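Local coordinates for sulfur oxidation protein SOXB (Thermus thermophilus, PDB 2WDC), which is probably a manganese-dependent hydrolase of the 5'-nucleotidase family that takes part in sulfur oxidation, at residues Y378-Q383 against V540-E545; A403-T408 against G463-R468; F46-N51 against Y372-L377. All coordinates share one frame; numbering follows the deposited sequence.

Contact 1. Residues Y378-Q383 against V540-E545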
loop_
_atom_site.group_PDB
_atom_site.type_symbol
_atom_site.label_atom_id
_atom_site.label_comp_id
_atom_site.label_asym_id
_atom_site.label_seq_id
_atom_site.Cartn_x
_atom_site.Cartn_y
_atom_site.Cartn_z
ATOM N N TYR A 378 15.716 -0.360 -1.755
ATOM C CA TYR A 378 16.127 -1.164 -2.892
ATOM C C TYR A 378 15.321 -2.446 -2.998
ATOM O O TYR A 378 14.941 -3.028 -1.975
ATOM C CB TYR A 378 17.614 -1.551 -2.670
ATOM C CG TYR A 378 18.075 -2.665 -3.578
ATOM C CD1 TYR A 378 18.583 -2.390 -4.840
ATOM C CD2 TYR A 378 17.936 -4.000 -3.200
ATOM C CE1 TYR A 378 18.926 -3.407 -5.713
ATOM C CE2 TYR A 378 18.276 -5.030 -4.074
ATOM C CZ TYR A 378 18.784 -4.721 -5.321
ATOM O OH TYR A 378 19.119 -5.732 -6.204
ATOM N N SER A 379 15.056 -2.891 -4.223
ATOM C CA SER A 379 14.340 -4.143 -4.434
ATOM C C SER A 379 14.813 -4.829 -5.708
ATOM O O SER A 379 15.311 -4.180 -6.629
ATOM C CB SER A 379 12.822 -3.921 -4.497
ATOM O OG SER A 379 12.418 -3.495 -5.795
ATOM N N THR A 380 14.656 -6.146 -5.767
ATOM C CA THR A 380 15.073 -6.859 -6.969
ATOM C C THR A 380 14.142 -6.564 -8.138
ATOM O O THR A 380 14.601 -6.507 -9.279
ATOM C CB THR A 380 15.220 -8.364 -6.731
ATOM O OG1 THR A 380 14.021 -8.863 -6.135
ATOM C CG2 THR A 380 16.404 -8.639 -5.819
ATOM N N TRP A 381 12.850 -6.350 -7.872
ATOM C CA TRP A 381 11.928 -5.982 -8.941
ATOM C C TRP A 381 12.361 -4.647 -9.545
ATOM O O TRP A 381 12.436 -4.518 -10.769
ATOM C CB TRP A 381 10.474 -5.855 -8.452
ATOM C CG TRP A 381 9.605 -5.166 -9.480
ATOM C CD1 TRP A 381 9.183 -3.869 -9.455
ATOM C CD2 TRP A 381 9.227 -5.688 -10.764
ATOM N NE1 TRP A 381 8.483 -3.573 -10.618
ATOM C CE2 TRP A 381 8.498 -4.677 -11.433
ATOM C CE3 TRP A 381 9.387 -6.936 -11.393
ATOM C CZ2 TRP A 381 7.974 -4.859 -12.715
ATOM C CZ3 TRP A 381 8.851 -7.121 -12.662
ATOM C CH2 TRP A 381 8.151 -6.090 -13.307
ATOM N N ASP A 382 12.637 -3.645 -8.710
ATOM C CA ASP A 382 13.009 -2.335 -9.259
ATOM C C ASP A 382 14.331 -2.397 -10.017
ATOM O O ASP A 382 14.528 -1.660 -10.994
ATOM C CB ASP A 382 13.012 -1.241 -8.184
ATOM C CG ASP A 382 11.622 -0.960 -7.659
ATOM O OD1 ASP A 382 10.704 -0.755 -8.481
ATOM O OD2 ASP A 382 11.418 -1.063 -6.429
ATOM N N GLN A 383 15.224 -3.296 -9.605
ATOM C CA GLN A 383 16.485 -3.451 -10.329
ATOM C C GLN A 383 16.188 -4.037 -11.712
ATOM O O GLN A 383 16.771 -3.614 -12.712
ATOM C CB GLN A 383 17.488 -4.347 -9.595
ATOM C CG GLN A 383 18.739 -4.582 -10.451
ATOM C CD GLN A 383 19.876 -5.253 -9.709
ATOM O OE1 GLN A 383 20.079 -5.031 -8.521
ATOM N NE2 GLN A 383 20.683 -6.012 -10.441
ATOM N N VAL A 540 14.993 -14.214 -16.619
ATOM C CA VAL A 540 15.747 -13.204 -15.893
ATOM C C VAL A 540 16.310 -13.817 -14.620
ATOM O O VAL A 540 15.784 -14.809 -14.124
ATOM C CB VAL A 540 14.918 -11.946 -15.591
ATOM C CG1 VAL A 540 14.542 -11.236 -16.881
ATOM C CG2 VAL A 540 13.685 -12.293 -14.799
ATOM N N ARG A 541 17.398 -13.236 -14.126
ATOM C CA ARG A 541 18.037 -13.714 -12.906
ATOM C C ARG A 541 18.702 -12.554 -12.184
ATOM O O ARG A 541 19.918 -12.379 -12.227
ATOM C CB ARG A 541 19.043 -14.826 -13.203
ATOM C CG ARG A 541 19.686 -15.396 -11.942
ATOM C CD ARG A 541 20.665 -16.514 -12.247
ATOM N NE ARG A 541 21.193 -17.089 -11.015
ATOM C CZ ARG A 541 20.621 -18.092 -10.358
ATOM N NH1 ARG A 541 19.511 -18.643 -10.828
ATOM N NH2 ARG A 541 21.161 -18.548 -9.237
ATOM N N VAL A 542 17.878 -11.752 -11.528
ATOM C CA VAL A 542 18.351 -10.587 -10.804
ATOM C C VAL A 542 18.861 -10.976 -9.425
ATOM O O VAL A 542 18.096 -11.440 -8.584
ATOM C CB VAL A 542 17.229 -9.543 -10.688
ATOM C CG1 VAL A 542 17.755 -8.276 -10.029
ATOM C CG2 VAL A 542 16.644 -9.251 -12.054
ATOM N N ARG A 543 20.148 -10.764 -9.188
ATOM C CA ARG A 543 20.715 -11.059 -7.875
ATOM C C ARG A 543 20.631 -9.793 -7.022
ATOM O O ARG A 543 20.862 -8.688 -7.516
ATOM C CB ARG A 543 22.171 -11.515 -8.003
ATOM C CG ARG A 543 22.368 -12.769 -8.851
ATOM C CD ARG A 543 22.363 -14.047 -8.009
ATOM N NE ARG A 543 22.169 -13.786 -6.585
ATOM C CZ ARG A 543 22.222 -14.719 -5.638
ATOM N NH1 ARG A 543 22.034 -14.389 -4.367
ATOM N NH2 ARG A 543 22.464 -15.982 -5.963
ATOM N N PRO A 544 20.274 -9.936 -5.737
ATOM C CA PRO A 544 20.199 -8.703 -4.950
ATOM C C PRO A 544 21.564 -8.036 -4.832
ATOM O O PRO A 544 22.491 -8.604 -4.257
ATOM C CB PRO A 544 19.735 -9.185 -3.568
ATOM C CG PRO A 544 19.175 -10.542 -3.790
ATOM C CD PRO A 544 19.953 -11.120 -4.925
ATOM N N GLU A 545 21.684 -6.836 -5.393
ATOM C CA GLU A 545 22.923 -6.063 -5.332
ATOM C C GLU A 545 22.593 -4.631 -4.913
ATOM O O GLU A 545 22.542 -3.713 -5.729
ATOM C CB GLU A 545 23.634 -6.096 -6.683
ATOM C CG GLU A 545 24.024 -7.510 -7.097
ATOM C CD GLU A 545 25.041 -7.546 -8.222
ATOM O OE1 GLU A 545 24.905 -6.754 -9.177
ATOM O OE2 GLU A 545 25.963 -8.388 -8.163
HETATM O O HOH W 1 21.962 -2.774 -8.126
#
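Y378, just ahead of helix 380-392, sets its hydroxyl against the backbone N of E545. This is a case of a capped helix end docking on a loop, here the one between strands 539-540 and 548-550. S379 is the N-cap, and the cap is made within 378-383: S379 OG accepts from D382 N at 2.9 Å, which fixes the first turn.

The closely packed side is mostly van der Waals contact. V542 CG1 lies 3.7 Å from both T380 O and Q383 CD; Q383 and V542 run past one another, pointing opposite ways. Q383 CG leaves anti to its backbone N (chi1 175°) and the chain runs on extended, which lays its methylenes along V542 and delivers the amide to Y378. Next to it T380 and P544 lie side by side, T380 CG2 being 3.9 Å from P544 CG, while T380 OG1 turns to the backbone of L370 and Y372 instead. V542 is buried and also packs on L384 and E387 of the helix.

The other side is looser and more polar. R543 and E545 are exposed, and the P544 ring lies at the border. Of the E545 side chain, CB comes nearest, 4.1 Å from Q383 OE1. A water bridges Q383 OE1 to E545 O, donating to both.

Between the two halves sits the phenol oxygen. It accepts from E545 N, 2.9 Å to Y378 OH and fairly straight at 161°, and donates to the side-chain oxygen of Q383, whose NE2 is held by E387. That last bond, Y378 OH to Q383 OE1, is 2.6 Å long, the hydroxyl standing 40° above the carbonyl plane of the amide.

Contact 2. Residues A403-T408 against G463-R468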
loop_
_atom_site.group_PDB
_atom_site.type_symbol
_atom_site.label_atom_id
_atom_site.label_comp_id
_atom_site.label_asym_id
_atom_site.label_seq_id
_atom_site.Cartn_x
_atom_site.Cartn_y
_atom_site.Cartn_z
ATOM N N ALA A 403 9.017 4.292 -5.600
ATOM C CA ALA A 403 9.012 3.413 -4.445
ATOM C C ALA A 403 7.632 3.221 -3.820
ATOM O O ALA A 403 7.476 3.357 -2.604
ATOM C CB ALA A 403 10.011 3.916 -3.399
ATOM N N VAL A 404 6.642 2.884 -4.639
ATOM C CA VAL A 404 5.298 2.632 -4.119
ATOM C C VAL A 404 5.307 1.346 -3.294
ATOM O O VAL A 404 6.184 0.490 -3.467
ATOM C CB VAL A 404 4.256 2.546 -5.238
ATOM C CG1 VAL A 404 4.114 3.906 -5.953
ATOM C CG2 VAL A 404 4.598 1.427 -6.238
ATOM N N ARG A 405 4.315 1.192 -2.416
ATOM C CA ARG A 405 4.244 -0.004 -1.581
ATOM C C ARG A 405 3.327 -1.087 -2.122
ATOM O O ARG A 405 3.200 -2.143 -1.522
ATOM C CB ARG A 405 3.885 0.361 -0.132
ATOM C CG ARG A 405 4.975 1.220 0.520
ATOM C CD ARG A 405 4.820 1.333 2.028
ATOM N NE ARG A 405 6.026 1.899 2.626
ATOM C CZ ARG A 405 6.179 2.103 3.932
ATOM N NH1 ARG A 405 5.193 1.796 4.771
ATOM N NH2 ARG A 405 7.305 2.628 4.392
ATOM N N TRP A 406 2.671 -0.810 -3.249
ATOM C CA TRP A 406 1.834 -1.818 -3.884
ATOM C C TRP A 406 2.693 -2.589 -4.897
ATOM O O TRP A 406 3.740 -2.112 -5.357
ATOM C CB TRP A 406 0.600 -1.196 -4.563
ATOM C CG TRP A 406 0.829 0.059 -5.396
ATOM C CD1 TRP A 406 0.677 1.354 -4.971
ATOM C CD2 TRP A 406 1.003 0.124 -6.825
ATOM N NE1 TRP A 406 0.810 2.215 -6.035
ATOM C CE2 TRP A 406 0.989 1.490 -7.185
ATOM C CE3 TRP A 406 1.167 -0.844 -7.832
ATOM C CZ2 TRP A 406 1.169 1.920 -8.511
ATOM C CZ3 TRP A 406 1.356 -0.415 -9.143
ATOM C CH2 TRP A 406 1.349 0.957 -9.468
ATOM N N GLY A 407 2.268 -3.809 -5.206
ATOM C CA GLY A 407 3.015 -4.668 -6.109
ATOM C C GLY A 407 2.707 -6.129 -5.828
ATOM O O GLY A 407 1.631 -6.471 -5.356
ATOM N N THR A 408 3.669 -6.993 -6.140
ATOM C CA THR A 408 3.486 -8.431 -5.952
ATOM C C THR A 408 4.885 -9.035 -5.847
ATOM O O THR A 408 5.886 -8.322 -5.947
ATOM C CB THR A 408 2.640 -9.016 -7.117
ATOM O OG1 THR A 408 2.176 -10.333 -6.793
ATOM C CG2 THR A 408 3.432 -9.061 -8.401
ATOM N N GLY A 463 4.360 8.448 4.626
ATOM C CA GLY A 463 4.189 7.027 4.418
ATOM C C GLY A 463 4.799 6.412 3.176
ATOM O O GLY A 463 4.389 5.324 2.770
ATOM N N GLY A 464 5.804 7.066 2.602
ATOM C CA GLY A 464 6.450 6.560 1.403
ATOM C C GLY A 464 7.878 6.097 1.623
ATOM O O GLY A 464 8.415 6.193 2.738
ATOM N N ASP A 465 8.463 5.535 0.569
ATOM C CA ASP A 465 9.839 5.034 0.598
ATOM C C ASP A 465 10.715 5.811 -0.386
ATOM O O ASP A 465 10.252 6.783 -0.985
ATOM C CB ASP A 465 9.861 3.536 0.276
ATOM C CG ASP A 465 9.202 2.705 1.358
ATOM O OD1 ASP A 465 9.442 2.994 2.544
ATOM O OD2 ASP A 465 8.454 1.764 1.035
ATOM N N VAL A 466 11.981 5.415 -0.518
ATOM C CA VAL A 466 12.929 6.141 -1.364
ATOM C C VAL A 466 13.019 5.583 -2.774
ATOM O O VAL A 466 13.236 4.384 -2.957
ATOM C CB VAL A 466 14.338 6.152 -0.743
ATOM C CG1 VAL A 466 15.286 7.066 -1.545
ATOM C CG2 VAL A 466 14.284 6.587 0.713
ATOM N N SER A 467 12.867 6.473 -3.760
ATOM C CA SER A 467 13.043 6.139 -5.167
ATOM C C SER A 467 14.304 5.286 -5.354
ATOM O O SER A 467 15.359 5.556 -4.747
ATOM C CB SER A 467 13.200 7.439 -5.967
ATOM O OG SER A 467 13.386 7.177 -7.347
ATOM N N ARG A 468 14.180 4.253 -6.185
ATOM C CA ARG A 468 15.290 3.348 -6.484
ATOM C C ARG A 468 15.951 3.842 -7.755
ATOM O O ARG A 468 15.285 3.970 -8.786
ATOM C CB ARG A 468 14.766 1.932 -6.701
ATOM C CG ARG A 468 14.147 1.301 -5.450
ATOM C CD ARG A 468 12.705 1.770 -5.205
ATOM N NE ARG A 468 11.995 0.751 -4.446
ATOM C CZ ARG A 468 11.972 0.677 -3.115
ATOM N NH1 ARG A 468 12.493 1.646 -2.358
ATOM N NH2 ARG A 468 11.371 -0.360 -2.541
HETATM O O HOH W 2 6.092 5.117 -1.272
#
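R405 and D465 owe their meeting to matching first torsions: in each, CG lies beside the backbone N and opposite the carbonyl carbon (chi1 -64° in R405), and the arginine then runs extended to NE until it crosses the aspartate at about a right angle. The pair joins the loop after strand 398-401 to the loop leading into strand 468-470, both in the C-terminal domain of the 5'-nucleotidase family. The guanidinium takes the carboxylate side-on, one nitrogen to each oxygen. R405 NH2 to D465 OD1 is 2.8 Å and almost straight, reaching the syn side of the oxygen; R405 NE to D465 OD2 is 2.9 Å. Both donors lie out of the carboxylate plane, NE more so. The two planes are turned 30° against each other, so this is a somewhat twisted version of the two-pronged salt bridge. G463 O lies over the centre of one guanidinium face, 3.8 Å from R405 NE.

Further along, R468 bends at its second torsion (chi2 80°) and folds back over A403, whose CB sits over one face of the guanidinium, 3.5 Å from R468 NH1. The same nitrogen donates to V466 O at 2.9 Å, and A403 CB is 3.3 Å from that oxygen, which wedges the methyl against the returning arginine. The stronger polar partner of R468 is D382, through NE. A water joins A403 O to D465 N.

R405 NH1 is held by T287 O, beside the manganese ligand H288. With NE, NH2 and NH1 each bonded, rotation of the guanidinium at the edge of the metal site is restricted.

Contact 3. Residues F46-N51 against Y372-L377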
loop_
_atom_site.group_PDB
_atom_site.type_symbol
_atom_site.label_atom_id
_atom_site.label_comp_id
_atom_site.label_asym_id
_atom_site.label_seq_id
_atom_site.Cartn_x
_atom_site.Cartn_y
_atom_site.Cartn_z
ATOM N N PHE A 46 3.170 -12.018 -1.721
ATOM C CA PHE A 46 3.420 -10.638 -1.300
ATOM C C PHE A 46 4.302 -10.636 -0.047
ATOM O O PHE A 46 3.777 -10.793 1.067
ATOM C CB PHE A 46 2.063 -9.980 -0.995
ATOM C CG PHE A 46 2.108 -8.478 -0.856
ATOM C CD1 PHE A 46 2.221 -7.661 -1.975
ATOM C CD2 PHE A 46 1.898 -7.888 0.379
ATOM C CE1 PHE A 46 2.210 -6.279 -1.849
ATOM C CE2 PHE A 46 1.889 -6.507 0.515
ATOM C CZ PHE A 46 2.038 -5.700 -0.604
ATOM N N MET A 47 5.610 -10.457 -0.240
ATOM C CA MET A 47 6.564 -10.454 0.868
ATOM C C MET A 47 6.670 -9.088 1.517
ATOM O O MET A 47 6.658 -8.068 0.839
ATOM C CB MET A 47 7.954 -10.825 0.345
ATOM C CG MET A 47 8.991 -11.047 1.447
ATOM S SD MET A 47 10.613 -11.406 0.737
ATOM C CE MET A 47 11.202 -9.731 0.557
ATOM N N GLU A 48 6.789 -9.083 2.840
ATOM C CA GLU A 48 6.994 -7.846 3.589
ATOM C C GLU A 48 8.408 -7.333 3.324
ATOM O O GLU A 48 9.294 -8.080 2.887
ATOM C CB GLU A 48 6.790 -8.105 5.085
ATOM C CG GLU A 48 5.342 -8.465 5.417
ATOM C CD GLU A 48 4.386 -7.350 5.030
ATOM O OE1 GLU A 48 4.636 -6.210 5.469
ATOM O OE2 GLU A 48 3.378 -7.611 4.319
ATOM N N PRO A 49 8.633 -6.038 3.552
ATOM C CA PRO A 49 9.938 -5.444 3.253
ATOM C C PRO A 49 11.075 -5.984 4.101
ATOM O O PRO A 49 10.913 -6.225 5.295
ATOM C CB PRO A 49 9.728 -3.955 3.577
ATOM C CG PRO A 49 8.557 -3.928 4.529
ATOM C CD PRO A 49 7.663 -5.050 4.064
ATOM N N PRO A 50 12.265 -6.107 3.505
ATOM C CA PRO A 50 13.411 -6.538 4.316
ATOM C C PRO A 50 13.912 -5.392 5.204
ATOM O O PRO A 50 14.544 -5.635 6.235
ATOM C CB PRO A 50 14.474 -6.900 3.274
ATOM C CG PRO A 50 13.726 -7.097 1.981
ATOM C CD PRO A 50 12.489 -6.255 2.056
ATOM N N ASN A 51 13.647 -4.151 4.798
ATOM C CA ASN A 51 14.049 -2.998 5.608
ATOM C C ASN A 51 12.972 -1.942 5.676
ATOM O O ASN A 51 12.338 -1.629 4.667
ATOM C CB ASN A 51 15.320 -2.338 5.062
ATOM C CG ASN A 51 16.454 -3.313 4.901
ATOM O OD1 ASN A 51 17.274 -3.498 5.818
ATOM N ND2 ASN A 51 16.521 -3.946 3.731
ATOM N N TYR A 372 11.051 -9.050 -5.508
ATOM C CA TYR A 372 10.220 -8.381 -4.507
ATOM C C TYR A 372 10.280 -6.885 -4.743
ATOM O O TYR A 372 11.201 -6.395 -5.396
ATOM C CB TYR A 372 10.653 -8.741 -3.075
ATOM C CG TYR A 372 12.075 -8.334 -2.732
ATOM C CD1 TYR A 372 12.349 -7.125 -2.111
ATOM C CD2 TYR A 372 13.147 -9.174 -3.034
ATOM C CE1 TYR A 372 13.643 -6.765 -1.767
ATOM C CE2 TYR A 372 14.445 -8.826 -2.695
ATOM C CZ TYR A 372 14.692 -7.606 -2.072
ATOM O OH TYR A 372 15.979 -7.239 -1.729
ATOM N N LYS A 373 9.296 -6.169 -4.198
ATOM C CA LYS A 373 9.153 -4.733 -4.421
ATOM C C LYS A 373 9.371 -3.854 -3.205
ATOM O O LYS A 373 9.976 -2.790 -3.314
ATOM C CB LYS A 373 7.749 -4.460 -4.977
ATOM C CG LYS A 373 7.387 -2.986 -5.050
ATOM C CD LYS A 373 8.158 -2.290 -6.182
ATOM C CE LYS A 373 7.896 -0.781 -6.184
ATOM N NZ LYS A 373 8.241 -0.165 -7.517
ATOM N N ARG A 374 8.806 -4.250 -2.066
ATOM C CA ARG A 374 8.828 -3.400 -0.886
ATOM C C ARG A 374 10.148 -3.370 -0.134
ATOM O O ARG A 374 10.740 -4.418 0.146
ATOM C CB ARG A 374 7.680 -3.753 0.057
ATOM C CG ARG A 374 6.288 -3.391 -0.482
ATOM C CD ARG A 374 5.193 -4.184 0.262
ATOM N NE ARG A 374 4.985 -3.746 1.649
ATOM C CZ ARG A 374 4.384 -4.494 2.580
ATOM N NH1 ARG A 374 4.228 -4.031 3.814
ATOM N NH2 ARG A 374 3.964 -5.719 2.285
ATOM N N ASP A 375 10.572 -2.151 0.209
ATOM C CA ASP A 375 11.794 -1.903 0.964
ATOM C C ASP A 375 11.957 -0.400 1.051
ATOM O O ASP A 375 11.538 0.322 0.142
ATOM C CB ASP A 375 13.024 -2.454 0.246
ATOM C CG ASP A 375 14.274 -2.403 1.114
ATOM O OD1 ASP A 375 14.326 -3.177 2.091
ATOM O OD2 ASP A 375 15.193 -1.587 0.833
ATOM N N THR A 376 12.672 0.077 2.061
ATOM C CA THR A 376 12.929 1.516 2.133
ATOM C C THR A 376 13.716 2.009 0.917
ATOM O O THR A 376 13.448 3.091 0.383
ATOM C CB THR A 376 13.739 1.870 3.401
ATOM O OG1 THR A 376 13.019 1.439 4.561
ATOM C CG2 THR A 376 13.940 3.394 3.477
ATOM N N LEU A 377 14.716 1.234 0.507
ATOM C CA LEU A 377 15.700 1.691 -0.462
ATOM C C LEU A 377 15.918 0.958 -1.756
ATOM O O LEU A 377 16.379 1.569 -2.729
ATOM C CB LEU A 377 17.074 1.740 0.225
ATOM C CG LEU A 377 17.192 2.552 1.511
ATOM C CD1 LEU A 377 18.591 2.355 2.114
ATOM C CD2 LEU A 377 16.924 4.027 1.208
HETATM O O HOH W 3 9.286 -6.940 -0.379
#
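R374 and E48 form the salt bridge of this contact, lying side by side with the guanidinium and carboxylate planes nearly perpendicular. R374 NH2 donates to E48 OE2 at 2.8 Å, nearly in its own guanidinium plane but from above that of the carboxylate; R374 NH1 to E48 OE1 is equally short yet weak, bent to 125°. P49 CD covers one guanidinium face, toward the rim and 3.6 Å from R374 NH1. The backbone of the arginine is crowded too, since R374 O has P50 CD at 3.2 Å and P49 CA near by.

At the far end N51 and D375 run alongside each other. N51 ND2 gives a straight bond of 2.8 Å to the syn lone pair of D375 OD1, with the amide set almost at right angles to the carboxylate. N51 O in turn accepts from T376 N at 3.1 Å.

Y372 CG sits between its backbone N and carbonyl carbon (chi1 61°), presenting a ring face to M47 CE in a CH-pi contact, 3.7 Å from Y372 CG. M47 SD adds a Met-aromatic contact, oblique to the ring and 5.4 Å from the Y372 centroid, and P50 CG meets the same ring at Y372 CE1.

The whole contact joins two irregular segments far apart in sequence: 46-51 belongs to the N-terminal part of the chain, which carries manganese ligands, and 372-377 leads into helix 380-392 of the C-terminal part. D375 OD2 accepts from L377 N, an Asx turn shortly before the helix.

A further shell sets these groups in place. K310 NZ holds E48 OE2 as well as F46 O, Y555 OH bonds to D375 OD2, and I53 N reaches T376 OG1. A second acceptor for N51 ND2 is R556 O.

In the fold
The three contacts form a graded path from metal site to periphery. Contact 2 comes closest to the manganese centre: the R405 side chain is about 6 Å from a manganese ion and about 3 Å from the side chain of H288. Contact 3 has its centre 8 Å from that of contact 2. Its R374 side chain is about 4 Å from that of H288. The two are joined by R468 NH2 to D375 O (2.8 Å) and V466 N to T376 O (2.9 Å). Contact 1 lies away from the annotated sites, yet D382 ties it to both others, with OD2 to R468 NE and OD1 to K373 NZ, each 2.7 Å.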